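Local atomic coordinates of short chain dehydrogenase (Mycobacterium smegmatis, PDB entry 3UCX), a protein that probably catalyses an oxidation-reduction reaction on a substrate that has not been established. Residues Leu38-Arg43 against Asp50-Val55; Ala166-Ser171 against Val185-Pro190; Ala76-Glu81 against Leu125-Gly130; Arg29-Gln34 against Ala238-Ala243; Glu111-Ala116 against Tyr160-Ser165. All coordinates share one frame; numbering follows the deposited sequence.

Contact 1 of 5, residues Leu38-Arg43 against Asp50-Val55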
# COMPACT_ATOMS: atom_id res chain seq x y z
N LEU A 38 25.66 -25.34 -0.26
CA LEU A 38 24.26 -25.44 0.09
C LEU A 38 23.98 -26.36 1.26
O LEU A 38 24.64 -27.37 1.44
CB LEU A 38 23.46 -25.98 -1.11
CG LEU A 38 23.04 -25.01 -2.22
CD1 LEU A 38 21.91 -24.11 -1.74
CD2 LEU A 38 24.21 -24.21 -2.74
N VAL A 39 22.95 -26.00 2.01
CA VAL A 39 22.20 -26.91 2.86
C VAL A 39 20.81 -27.02 2.27
O VAL A 39 20.14 -26.01 2.06
CB VAL A 39 22.09 -26.38 4.31
CG1 VAL A 39 21.25 -27.32 5.15
CG2 VAL A 39 23.49 -26.18 4.90
N LEU A 40 20.40 -28.25 1.98
CA LEU A 40 19.08 -28.51 1.43
C LEU A 40 18.21 -29.22 2.46
O LEU A 40 18.56 -30.30 2.97
CB LEU A 40 19.21 -29.35 0.14
CG LEU A 40 20.17 -28.81 -0.92
CD1 LEU A 40 20.39 -29.82 -2.05
CD2 LEU A 40 19.73 -27.45 -1.46
N ALA A 41 17.06 -28.63 2.76
CA ALA A 41 16.15 -29.15 3.76
C ALA A 41 14.76 -29.35 3.13
O ALA A 41 14.25 -28.48 2.43
CB ALA A 41 16.09 -28.23 4.97
N ALA A 42 14.18 -30.53 3.35
CA ALA A 42 12.83 -30.86 2.93
C ALA A 42 12.42 -32.07 3.74
O ALA A 42 13.28 -32.70 4.36
CB ALA A 42 12.80 -31.17 1.44
N ARG A 43 11.13 -32.40 3.77
CA ARG A 43 10.66 -33.58 4.53
C ARG A 43 11.13 -34.84 3.82
O ARG A 43 11.75 -35.72 4.43
CB ARG A 43 9.13 -33.58 4.71
N ASP A 50 18.70 -35.62 -6.11
CA ASP A 50 19.01 -35.05 -7.42
C ASP A 50 19.38 -33.58 -7.36
O ASP A 50 20.22 -33.11 -8.14
CB ASP A 50 17.89 -35.22 -8.45
CG ASP A 50 18.23 -34.51 -9.76
OD1 ASP A 50 19.26 -34.89 -10.38
OD2 ASP A 50 17.55 -33.52 -10.12
N VAL A 51 18.76 -32.83 -6.46
CA VAL A 51 19.14 -31.42 -6.31
C VAL A 51 20.61 -31.35 -5.86
O VAL A 51 21.39 -30.56 -6.41
CB VAL A 51 18.25 -30.63 -5.33
CG1 VAL A 51 18.61 -29.15 -5.41
CG2 VAL A 51 16.77 -30.83 -5.66
N ALA A 52 21.00 -32.19 -4.90
CA ALA A 52 22.38 -32.19 -4.42
C ALA A 52 23.37 -32.46 -5.57
O ALA A 52 24.44 -31.84 -5.65
CB ALA A 52 22.57 -33.18 -3.28
N LYS A 53 23.01 -33.38 -6.47
CA LYS A 53 23.82 -33.66 -7.66
C LYS A 53 23.99 -32.43 -8.57
O LYS A 53 25.09 -32.12 -9.01
CB LYS A 53 23.26 -34.86 -8.45
N GLN A 54 22.91 -31.69 -8.82
CA GLN A 54 23.05 -30.46 -9.60
C GLN A 54 24.00 -29.48 -8.92
O GLN A 54 24.76 -28.77 -9.59
CB GLN A 54 21.69 -29.79 -9.85
CG GLN A 54 20.74 -30.71 -10.60
CD GLN A 54 19.51 -30.01 -11.13
OE1 GLN A 54 19.59 -28.85 -11.53
NE2 GLN A 54 18.38 -30.71 -11.14
N VAL A 55 23.98 -29.46 -7.58
CA VAL A 55 24.90 -28.60 -6.85
C VAL A 55 26.35 -29.09 -6.97
O VAL A 55 27.26 -28.32 -7.29
CB VAL A 55 24.50 -28.46 -5.35
CG1 VAL A 55 25.60 -27.76 -4.57
CG2 VAL A 55 23.17 -27.71 -5.25
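Val51 O accepts the backbone N-H of Val55 at 3.0 Å, a routine helical bond between two valines that both face the strand carrying Leu38 and Leu40. No hydrogen bond spans the two segments; the contact itself is a row of aliphatic side chains, a worked example of how a helix is laid on a Rossmann sheet. Leu40 has the most surface covered by the helix. Its chi1 of -52° puts CG beside the backbone N and anti to the carbonyl carbon, with CD1 reaching Val51 and Ala52. There CD1 lies 3.9 Å from Val51 CG1 and 3.8 Å from Ala52 N, with Ala52 CB slightly farther at 4.2 Å. One turn later along the helix, Leu38 meets Val55 with its branch point: Leu38 CG and Val55 CG2 are 4.1 Å apart, the two side chains crossing at a slant. Gln54 and Asp50 are bound to each other instead, Gln54 NE2 donating to Asp50 OD2 over 3.1 Å from the syn side of the carboxylate, 30° out of its plane. The short axes of 38-42 and 50-55 run at 167°, nearly antiparallel, and approach to 9.9 Å, as expected when a helix returns along the strand it follows. This is the first half of the beta-alpha-beta unit made by strand 37-42, helix 45-57 and strand 62-66. Val51 also packs on Thr25 and Ala28 of helix 23-33, Ala52 and Val55 rest on Ala62 of strand 62-66, and Val39 and Ala41 turn to helix 72-85.

Contact 2 of 5, residues Ala166-Ser171 against Val185-Pro190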
# COMPACT_ATOMS: atom_id res chain seq x y z
N ALA A 166 0.19 -13.34 6.77
CA ALA A 166 0.76 -13.48 8.11
C ALA A 166 2.30 -13.59 7.99
O ALA A 166 3.04 -12.97 8.76
CB ALA A 166 0.17 -14.70 8.84
N LEU A 167 2.77 -14.35 7.00
CA LEU A 167 4.21 -14.50 6.75
C LEU A 167 4.86 -13.17 6.39
O LEU A 167 5.97 -12.87 6.85
CB LEU A 167 4.47 -15.55 5.68
CG LEU A 167 5.90 -15.63 5.10
CD1 LEU A 167 6.95 -16.05 6.15
CD2 LEU A 167 5.93 -16.57 3.90
N LEU A 168 4.21 -12.39 5.53
CA LEU A 168 4.73 -11.08 5.10
C LEU A 168 4.85 -10.13 6.30
O LEU A 168 5.89 -9.47 6.50
CB LEU A 168 3.86 -10.48 3.99
CG LEU A 168 4.32 -9.13 3.42
CD1 LEU A 168 5.76 -9.20 2.90
CD2 LEU A 168 3.32 -8.61 2.37
N ALA A 169 3.80 -10.11 7.11
CA ALA A 169 3.78 -9.27 8.30
C ALA A 169 4.94 -9.69 9.25
O ALA A 169 5.72 -8.85 9.70
CB ALA A 169 2.44 -9.40 9.00
N MET A 170 5.07 -10.98 9.49
CA MET A 170 6.15 -11.51 10.31
C MET A 170 7.53 -11.15 9.75
O MET A 170 8.47 -10.81 10.52
CB MET A 170 6.03 -13.03 10.41
CG MET A 170 7.03 -13.67 11.36
SD MET A 170 6.92 -15.45 11.27
CE MET A 170 7.80 -15.81 9.75
N SER A 171 7.67 -11.26 8.42
CA SER A 171 8.93 -10.95 7.77
C SER A 171 9.33 -9.49 7.98
O SER A 171 10.51 -9.16 8.14
CB SER A 171 8.83 -11.26 6.27
OG SER A 171 8.54 -12.65 6.05
N VAL A 185 16.30 -9.03 6.20
CA VAL A 185 15.17 -9.92 5.96
C VAL A 185 14.30 -9.29 4.88
O VAL A 185 13.76 -8.21 5.05
CB VAL A 185 14.31 -10.15 7.20
CG1 VAL A 185 13.19 -11.15 6.90
CG2 VAL A 185 15.18 -10.59 8.41
N ASN A 186 14.19 -9.98 3.74
CA ASN A 186 13.34 -9.52 2.64
C ASN A 186 12.46 -10.65 2.12
O ASN A 186 12.70 -11.84 2.42
CB ASN A 186 14.22 -8.97 1.50
CG ASN A 186 15.00 -7.73 1.90
OD1 ASN A 186 14.43 -6.64 2.01
ND2 ASN A 186 16.30 -7.90 2.18
N SER A 187 11.48 -10.28 1.30
CA SER A 187 10.57 -11.23 0.67
C SER A 187 10.60 -11.09 -0.85
O SER A 187 10.84 -9.99 -1.39
CB SER A 187 9.13 -10.97 1.16
OG SER A 187 9.02 -11.06 2.58
N VAL A 188 10.39 -12.20 -1.54
CA VAL A 188 10.21 -12.22 -3.00
C VAL A 188 8.81 -12.81 -3.27
O VAL A 188 8.45 -13.86 -2.71
CB VAL A 188 11.33 -12.98 -3.72
CG1 VAL A 188 11.02 -13.17 -5.22
CG2 VAL A 188 12.70 -12.30 -3.52
N LEU A 189 8.02 -12.09 -4.06
CA LEU A 189 6.59 -12.40 -4.28
C LEU A 189 6.35 -12.75 -5.74
O LEU A 189 6.07 -11.89 -6.56
CB LEU A 189 5.71 -11.21 -3.92
CG LEU A 189 5.47 -10.95 -2.43
CD1 LEU A 189 6.80 -10.78 -1.69
CD2 LEU A 189 4.57 -9.72 -2.27
N PRO A 190 6.47 -14.03 -6.07
CA PRO A 190 6.15 -14.44 -7.44
C PRO A 190 4.67 -14.76 -7.62
O PRO A 190 3.99 -15.14 -6.64
CB PRO A 190 6.98 -15.71 -7.61
CG PRO A 190 6.98 -16.31 -6.23
CD PRO A 190 6.99 -15.15 -5.27
O HOH W 1 11.11 -8.23 5.54
O HOH W 2 7.43 -13.03 3.34
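Ser171 and Ser187 share one torsion, OG beside the backbone N and anti to the carbonyl carbon (chi1 -60° and -58°), and it presents both hydroxyls to a water lodged between helix and strand. That water donates to Ser171 OG over 3.0 Å and is hydrogen-bonded to Ser187 OG at 2.6 Å. Ser171 OG gives its own proton to Leu167 O at 2.7 Å, above the carbonyl plane. The Ser171 N-H reaches Leu167 O from the opposite face. A second water donates to Val185 O at 2.7 Å and, more weakly, to Ser171 O. Apolar groups fill in around these bridges: Val185 CG1 lies 3.6 Å from Ser171 O, and Leu168 CD1 comes to 3.8 Å from Ser187 OG. Two waters thus bridge the segments, which share no direct hydrogen bond, while Ser171 OG is also held directly by Leu167 O and Asn144 ND2. The contact belongs to the beta-alpha-beta unit of strand 141-145, helix 158-179 and strand 184-190; strand 254-257 continues the sheet, helix 232-243 packs on Val188, and helix 110-130 on Leu167 and Met170.

Contact 3 of 5, residues Ala76-Glu81 against Leu125-Gly130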
# COMPACT_ATOMS: atom_id res chain seq x y z
N ALA A 76 16.27 -28.21 15.20
CA ALA A 76 17.50 -28.17 16.00
C ALA A 76 18.55 -29.07 15.38
O ALA A 76 19.73 -28.70 15.32
CB ALA A 76 17.23 -28.57 17.46
N HIS A 77 18.14 -30.24 14.93
CA HIS A 77 19.04 -31.16 14.24
C HIS A 77 19.60 -30.56 12.96
O HIS A 77 20.80 -30.64 12.72
CB HIS A 77 18.34 -32.50 13.97
CG HIS A 77 19.17 -33.49 13.18
ND1 HIS A 77 20.26 -34.11 13.70
CD2 HIS A 77 19.03 -33.98 11.88
CE1 HIS A 77 20.79 -34.93 12.78
NE2 HIS A 77 20.04 -34.86 11.67
N LEU A 78 18.75 -29.96 12.13
CA LEU A 78 19.23 -29.26 10.92
C LEU A 78 20.30 -28.20 11.22
O LEU A 78 21.31 -28.13 10.55
CB LEU A 78 18.06 -28.59 10.19
CG LEU A 78 18.36 -27.68 9.00
CD1 LEU A 78 18.96 -28.49 7.85
CD2 LEU A 78 17.09 -26.94 8.56
N VAL A 79 20.07 -27.38 12.24
CA VAL A 79 21.05 -26.39 12.66
C VAL A 79 22.35 -27.08 13.09
O VAL A 79 23.43 -26.69 12.66
CB VAL A 79 20.51 -25.50 13.80
CG1 VAL A 79 21.58 -24.54 14.31
CG2 VAL A 79 19.28 -24.72 13.32
N ASP A 80 22.24 -28.10 13.93
CA ASP A 80 23.43 -28.80 14.42
C ASP A 80 24.23 -29.42 13.26
O ASP A 80 25.45 -29.26 13.18
CB ASP A 80 23.06 -29.85 15.47
CG ASP A 80 22.63 -29.24 16.80
OD1 ASP A 80 22.97 -28.07 17.09
OD2 ASP A 80 21.94 -29.94 17.59
N GLU A 81 23.53 -30.05 12.31
CA GLU A 81 24.23 -30.69 11.18
C GLU A 81 24.91 -29.67 10.28
O GLU A 81 26.03 -29.87 9.83
CB GLU A 81 23.27 -31.58 10.39
CG GLU A 81 22.89 -32.86 11.12
CD GLU A 81 24.07 -33.80 11.31
OE1 GLU A 81 24.75 -34.13 10.32
OE2 GLU A 81 24.31 -34.20 12.46
N LEU A 125 9.50 -19.25 10.75
CA LEU A 125 10.00 -18.57 11.97
C LEU A 125 10.99 -19.49 12.71
O LEU A 125 12.07 -19.07 13.13
CB LEU A 125 8.87 -18.21 12.91
CG LEU A 125 9.22 -17.40 14.17
CD1 LEU A 125 10.04 -16.16 13.83
CD2 LEU A 125 7.97 -17.05 14.96
N ARG A 126 10.60 -20.75 12.87
CA ARG A 126 11.46 -21.74 13.54
C ARG A 126 12.84 -21.82 12.88
O ARG A 126 13.87 -21.81 13.57
CB ARG A 126 10.79 -23.11 13.54
CG ARG A 126 11.04 -23.93 14.77
CD ARG A 126 10.33 -25.29 14.74
NE ARG A 126 9.15 -25.31 15.60
CZ ARG A 126 7.89 -25.19 15.19
NH1 ARG A 126 7.61 -25.05 13.91
NH2 ARG A 126 6.90 -25.22 16.07
N LEU A 127 12.86 -21.87 11.56
CA LEU A 127 14.12 -21.85 10.79
C LEU A 127 14.95 -20.62 11.03
O LEU A 127 16.16 -20.71 11.26
CB LEU A 127 13.87 -21.92 9.28
CG LEU A 127 14.10 -23.25 8.61
CD1 LEU A 127 15.52 -23.75 8.86
CD2 LEU A 127 13.06 -24.16 9.22
N ILE A 128 14.32 -19.46 10.92
CA ILE A 128 14.99 -18.19 11.08
C ILE A 128 15.57 -18.10 12.48
O ILE A 128 16.71 -17.68 12.64
CB ILE A 128 14.07 -16.99 10.77
CG1 ILE A 128 13.73 -16.96 9.25
CG2 ILE A 128 14.71 -15.69 11.24
CD1 ILE A 128 12.50 -16.16 8.88
N GLN A 129 14.79 -18.49 13.49
CA GLN A 129 15.25 -18.43 14.87
C GLN A 129 16.40 -19.40 15.12
O GLN A 129 17.40 -19.03 15.77
CB GLN A 129 14.08 -18.69 15.83
CG GLN A 129 13.08 -17.54 15.78
CD GLN A 129 11.93 -17.63 16.77
OE1 GLN A 129 11.53 -18.73 17.19
NE2 GLN A 129 11.37 -16.47 17.14
N GLY A 130 16.27 -20.63 14.59
CA GLY A 130 17.32 -21.63 14.70
C GLY A 130 18.65 -21.16 14.16
O GLY A 130 19.71 -21.43 14.74
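Val79 points its CB from helix 72-85 at Gly130, the last residue of helix 110-130, where two helices on the same face of the Rossmann sheet come together. From that CB both branches fork onto the glycine backbone. CG1, anti to the backbone N (chi1 175°), lies 3.7 Å from Gly130 O. CG2 lies 3.6 Å from Gly130 O and 3.7 Å from Gly130 C. Gly130 carries no CB, and the place where one would stand is crowded by Val79 CG2; with Val79 CA and Gly130 CA 6.4 Å apart, the valine lies against bare backbone. Phe131, next in the chain, also touches Val79. Deeper toward the sheet, Leu78 takes over, packing on Val65 of strand 62-66. Nearby, Arg126 is held by a salt bridge from NE to Asp72, a hydrogen bond from NH1 to Ile69 O, and a cation-pi contact with Phe110 of the second subunit, so helix 110-130 faces that subunit while its C-terminal turn receives helix 72-85. Leu127 has an unusual chi1 of -103°, lying off the staggered positions, and swings its branch across to Leu78 at about a right angle: Leu78 CD2 and Leu127 CD1 meet at 3.6 Å.

Contact 4 of 5, residues Arg29-Gln34 against Ala238-Ala243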
# COMPACT_ATOMS: atom_id res chain seq x y z
N ARG A 29 20.58 -24.82 -7.70
CA ARG A 29 21.50 -24.82 -8.81
C ARG A 29 22.08 -23.44 -9.00
O ARG A 29 23.29 -23.28 -9.11
CB ARG A 29 20.81 -25.32 -10.09
CG ARG A 29 21.68 -25.30 -11.35
CD ARG A 29 20.93 -25.68 -12.64
NE ARG A 29 19.75 -24.86 -12.93
CZ ARG A 29 19.76 -23.63 -13.46
NH1 ARG A 29 20.90 -23.03 -13.79
NH2 ARG A 29 18.60 -23.00 -13.69
N ARG A 30 21.22 -22.42 -9.07
CA ARG A 30 21.70 -21.07 -9.31
C ARG A 30 22.63 -20.56 -8.19
O ARG A 30 23.60 -19.90 -8.49
CB ARG A 30 20.53 -20.10 -9.55
CG ARG A 30 19.81 -20.34 -10.88
CD ARG A 30 20.54 -19.73 -12.07
NE ARG A 30 20.74 -18.30 -11.90
CZ ARG A 30 19.78 -17.39 -11.99
NH1 ARG A 30 18.54 -17.75 -12.29
NH2 ARG A 30 20.06 -16.11 -11.79
N CYS A 31 22.33 -20.85 -6.93
CA CYS A 31 23.20 -20.41 -5.82
C CYS A 31 24.59 -21.02 -5.96
O CYS A 31 25.58 -20.32 -5.80
CB CYS A 31 22.60 -20.79 -4.47
SG CYS A 31 21.17 -19.79 -4.01
N ALA A 32 24.62 -22.30 -6.29
CA ALA A 32 25.88 -23.04 -6.48
C ALA A 32 26.69 -22.46 -7.64
O ALA A 32 27.88 -22.22 -7.50
CB ALA A 32 25.61 -24.53 -6.67
N GLU A 33 26.03 -22.16 -8.75
CA GLU A 33 26.67 -21.50 -9.90
C GLU A 33 27.29 -20.17 -9.52
O GLU A 33 28.29 -19.79 -10.10
CB GLU A 33 25.67 -21.25 -11.03
CG GLU A 33 25.26 -22.50 -11.80
CD GLU A 33 24.12 -22.25 -12.78
OE1 GLU A 33 23.63 -21.10 -12.89
OE2 GLU A 33 23.68 -23.23 -13.41
N GLN A 34 26.68 -19.48 -8.55
CA GLN A 34 27.19 -18.21 -8.04
C GLN A 34 28.19 -18.36 -6.88
O GLN A 34 28.56 -17.36 -6.24
CB GLN A 34 26.01 -17.31 -7.63
CG GLN A 34 25.13 -16.93 -8.81
CD GLN A 34 25.90 -16.16 -9.85
OE1 GLN A 34 26.67 -15.27 -9.50
NE2 GLN A 34 25.74 -16.53 -11.13
N ALA A 238 15.89 -12.86 -8.64
CA ALA A 238 15.42 -11.90 -7.62
C ALA A 238 15.84 -12.35 -6.21
O ALA A 238 16.27 -11.54 -5.40
CB ALA A 238 13.91 -11.76 -7.69
N ILE A 239 15.70 -13.64 -5.93
CA ILE A 239 16.05 -14.21 -4.62
C ILE A 239 17.56 -14.11 -4.40
O ILE A 239 18.03 -13.71 -3.33
CB ILE A 239 15.58 -15.67 -4.50
CG1 ILE A 239 14.06 -15.72 -4.48
CG2 ILE A 239 16.16 -16.34 -3.26
CD1 ILE A 239 13.49 -17.10 -4.74
N LEU A 240 18.33 -14.48 -5.41
CA LEU A 240 19.80 -14.34 -5.35
C LEU A 240 20.24 -12.91 -5.08
O LEU A 240 21.13 -12.68 -4.24
CB LEU A 240 20.47 -14.88 -6.61
CG LEU A 240 20.86 -16.36 -6.55
CD1 LEU A 240 19.65 -17.27 -6.32
CD2 LEU A 240 21.55 -16.70 -7.86
N PHE A 241 19.62 -11.94 -5.77
CA PHE A 241 19.92 -10.52 -5.54
C PHE A 241 19.70 -10.15 -4.07
O PHE A 241 20.61 -9.62 -3.42
CB PHE A 241 19.06 -9.62 -6.43
CG PHE A 241 19.05 -8.19 -6.02
CD1 PHE A 241 20.14 -7.38 -6.24
CD2 PHE A 241 17.96 -7.65 -5.38
CE1 PHE A 241 20.14 -6.04 -5.86
CE2 PHE A 241 17.94 -6.32 -4.98
CZ PHE A 241 19.04 -5.52 -5.23
N MET A 242 18.51 -10.46 -3.56
CA MET A 242 18.16 -10.16 -2.16
C MET A 242 19.06 -10.87 -1.15
O MET A 242 19.31 -10.34 -0.07
CB MET A 242 16.70 -10.55 -1.88
CG MET A 242 15.68 -9.59 -2.46
SD MET A 242 15.83 -7.95 -1.72
CE MET A 242 14.20 -7.27 -2.04
N ALA A 243 19.53 -12.07 -1.50
CA ALA A 243 20.45 -12.84 -0.64
C ALA A 243 21.88 -12.30 -0.66
O ALA A 243 22.66 -12.56 0.26
CB ALA A 243 20.45 -14.31 -1.05
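Leu240 sets its two methyls against the last turn of helix 23-33, joining the first and last helices on one face of the Rossmann fold. CD1 meets sulfur: Cys31 SG lies 3.7 Å away. CD2 serves the other residues, 3.7 Å from Gln34 CG, and 3.9 Å from both Arg30 CB and Arg30 O. Leu240 makes every contact from its own segment. Its chi1 of -91° is off the staggered positions, and the two methyls between them reach Arg30, Cys31 and Gln34. The next shell fixes these partners. Gln34, just past the end of its helix, has its CG beside the backbone N (chi1 -64°) and bends back, while OE1 accepts from Leu8 N. Arg30 folds at chi2 and chi3 so that its guanidinium turns to helix 232-243, where NH2 bonds Ser237 and NH1 forms a salt bridge with Asp233, which also takes Arg29 NH2. Farther out, Phe241 stacks on Phe241 of the third subunit, so the same helix lies at a subunit interface. Arg29 NH1 reaches Glu33 OE2 at 2.8 Å, the oxygen lying near the guanidinium plane.

Contact 5 of 5, residues Glu111-Ala116 against Tyr160-Ser165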
# COMPACT_ATOMS: atom_id res chain seq x y z
N GLU A 111 -8.80 -26.91 10.22
CA GLU A 111 -7.59 -27.73 10.30
C GLU A 111 -6.62 -27.42 9.15
O GLU A 111 -5.42 -27.30 9.37
CB GLU A 111 -7.98 -29.23 10.33
CG GLU A 111 -6.86 -30.21 10.01
CD GLU A 111 -7.38 -31.63 9.77
OE1 GLU A 111 -7.82 -32.25 10.75
OE2 GLU A 111 -7.36 -32.11 8.60
N HIS A 112 -7.14 -27.27 7.92
CA HIS A 112 -6.28 -26.93 6.77
C HIS A 112 -5.57 -25.61 6.95
O HIS A 112 -4.39 -25.48 6.64
CB HIS A 112 -7.11 -26.90 5.48
CG HIS A 112 -6.36 -26.35 4.30
ND1 HIS A 112 -5.42 -27.06 3.64
CD2 HIS A 112 -6.41 -25.09 3.67
CE1 HIS A 112 -4.90 -26.30 2.64
NE2 HIS A 112 -5.51 -25.11 2.66
N MET A 113 -6.32 -24.60 7.41
CA MET A 113 -5.74 -23.28 7.59
C MET A 113 -4.72 -23.27 8.73
O MET A 113 -3.67 -22.63 8.62
CB MET A 113 -6.85 -22.27 7.80
CG MET A 113 -7.75 -22.13 6.58
SD MET A 113 -8.98 -20.82 6.72
CE MET A 113 -10.14 -21.60 7.84
N ARG A 114 -5.01 -23.99 9.82
CA ARG A 114 -4.01 -24.12 10.92
C ARG A 114 -2.73 -24.77 10.40
O ARG A 114 -1.65 -24.33 10.76
CB ARG A 114 -4.55 -24.92 12.10
CG ARG A 114 -5.75 -24.29 12.78
CD ARG A 114 -6.12 -25.00 14.08
NE ARG A 114 -7.39 -24.50 14.58
CZ ARG A 114 -8.56 -25.12 14.46
NH1 ARG A 114 -8.63 -26.32 13.88
NH2 ARG A 114 -9.66 -24.56 14.93
N ASP A 115 -2.87 -25.82 9.59
CA ASP A 115 -1.71 -26.51 9.00
C ASP A 115 -0.95 -25.60 8.04
O ASP A 115 0.29 -25.63 8.03
CB ASP A 115 -2.14 -27.77 8.23
CG ASP A 115 -2.61 -28.90 9.12
OD1 ASP A 115 -2.37 -28.87 10.34
OD2 ASP A 115 -3.23 -29.85 8.58
N ALA A 116 -1.66 -24.79 7.24
CA ALA A 116 -1.00 -23.84 6.32
C ALA A 116 -0.14 -22.80 7.09
O ALA A 116 1.02 -22.53 6.74
CB ALA A 116 -2.04 -23.13 5.45
N TYR A 160 -4.67 -19.30 1.34
CA TYR A 160 -3.32 -19.03 0.85
C TYR A 160 -2.93 -17.57 1.11
O TYR A 160 -1.85 -17.30 1.64
CB TYR A 160 -3.26 -19.35 -0.65
CG TYR A 160 -1.88 -19.47 -1.24
CD1 TYR A 160 -0.91 -20.24 -0.62
CD2 TYR A 160 -1.57 -18.90 -2.46
CE1 TYR A 160 0.35 -20.37 -1.18
CE2 TYR A 160 -0.30 -19.04 -3.01
CZ TYR A 160 0.65 -19.76 -2.35
OH TYR A 160 1.91 -19.95 -2.88
N LYS A 161 -3.81 -16.64 0.77
CA LYS A 161 -3.57 -15.22 1.09
C LYS A 161 -3.41 -14.98 2.61
O LYS A 161 -2.55 -14.17 3.03
CB LYS A 161 -4.69 -14.34 0.54
CG LYS A 161 -4.52 -12.82 0.77
CD LYS A 161 -5.80 -12.11 0.38
CE LYS A 161 -5.85 -10.59 0.59
NZ LYS A 161 -4.76 -9.97 -0.14
N MET A 162 -4.22 -15.65 3.42
CA MET A 162 -4.15 -15.47 4.87
C MET A 162 -2.79 -15.87 5.42
O MET A 162 -2.16 -15.10 6.15
CB MET A 162 -5.23 -16.25 5.60
CG MET A 162 -5.05 -16.30 7.14
SD MET A 162 -6.06 -17.59 7.89
CE MET A 162 -7.67 -16.88 7.55
N ALA A 163 -2.33 -17.06 5.06
CA ALA A 163 -1.05 -17.58 5.55
C ALA A 163 0.11 -16.74 5.02
O ALA A 163 1.06 -16.39 5.76
CB ALA A 163 -0.89 -19.03 5.13
N LYS A 164 0.06 -16.45 3.73
CA LYS A 164 1.12 -15.64 3.12
C LYS A 164 1.18 -14.22 3.68
O LYS A 164 2.28 -13.65 3.82
CB LYS A 164 0.98 -15.65 1.61
CG LYS A 164 1.35 -17.02 1.01
CD LYS A 164 2.86 -17.20 0.98
CE LYS A 164 3.34 -18.21 -0.04
NZ LYS A 164 3.52 -19.55 0.58
N SER A 165 0.03 -13.65 3.99
CA SER A 165 -0.06 -12.32 4.59
C SER A 165 0.50 -12.32 6.00
O SER A 165 1.21 -11.39 6.39
CB SER A 165 -1.50 -11.84 4.59
OG SER A 165 -1.91 -11.62 3.23
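Met113 and Met162 meet between two helices, whereas the CB of Tyr160 points away from that interface, and its ring has Lys164 CG over one face, 4.1 Å above the plane and displaced toward the rim, so the aliphatic start of Lys164 covers part of that face, one turn on. The ring touches Pro100 and Ser147 as well. The four-residue spacing of Tyr160 and Lys164 is consistent with the Tyr-x-x-x-Lys signature of short-chain dehydrogenases. On another side of helix 158-179, turned to helix 110-130, the contact itself is apolar. Met162 CG stands anti to the backbone N (chi1 169°), sending the chain outward until its CE comes 4.2 Å from Met113 SD. Met113 takes the other course, CG beside its backbone N (chi1 -65°). Ala116, three residues past Met113, faces Ala163, the residue next to Met162: their CB atoms approach to 4.3 Å, and their CA atoms to 6.3 Å. These two helices, with their counterparts in the second subunit, form the four-helix interface common in this family. Met113 packs on Phe122 of that subunit and Met162 on its Val121, while Arg114 NH2 makes a salt bridge to Glu118 of the second subunit. Within helix 158-179, Lys161 O is gripped twice, by Ser165 OG at 2.6 Å and Ser165 N at 2.8 Å, arriving from opposite faces of the carbonyl plane.

From the N terminus, 29-34 opens contact 4, the widest loop, which closes only when 238-243 returns and so encloses the other four. Contact 1 opens and closes first, completing a short strand-to-helix turn at one side of the sheet. Contact 3 then opens at 76-81, and before it closes at 125-130 contact 5 has opened at 111-116, so these two cross, sharing helix 110-130. Contact 5 closes at 160-165, directly followed by 166-171, which opens contact 2, closed at 185-190. Leu78 of contact 3 packs on Val39 of contact 1, and Val188 of contact 2 meets Ile239 of contact 4. Contacts 1 and 4 lie on one face of the sheet, contacts 2, 3 and 5 on the other.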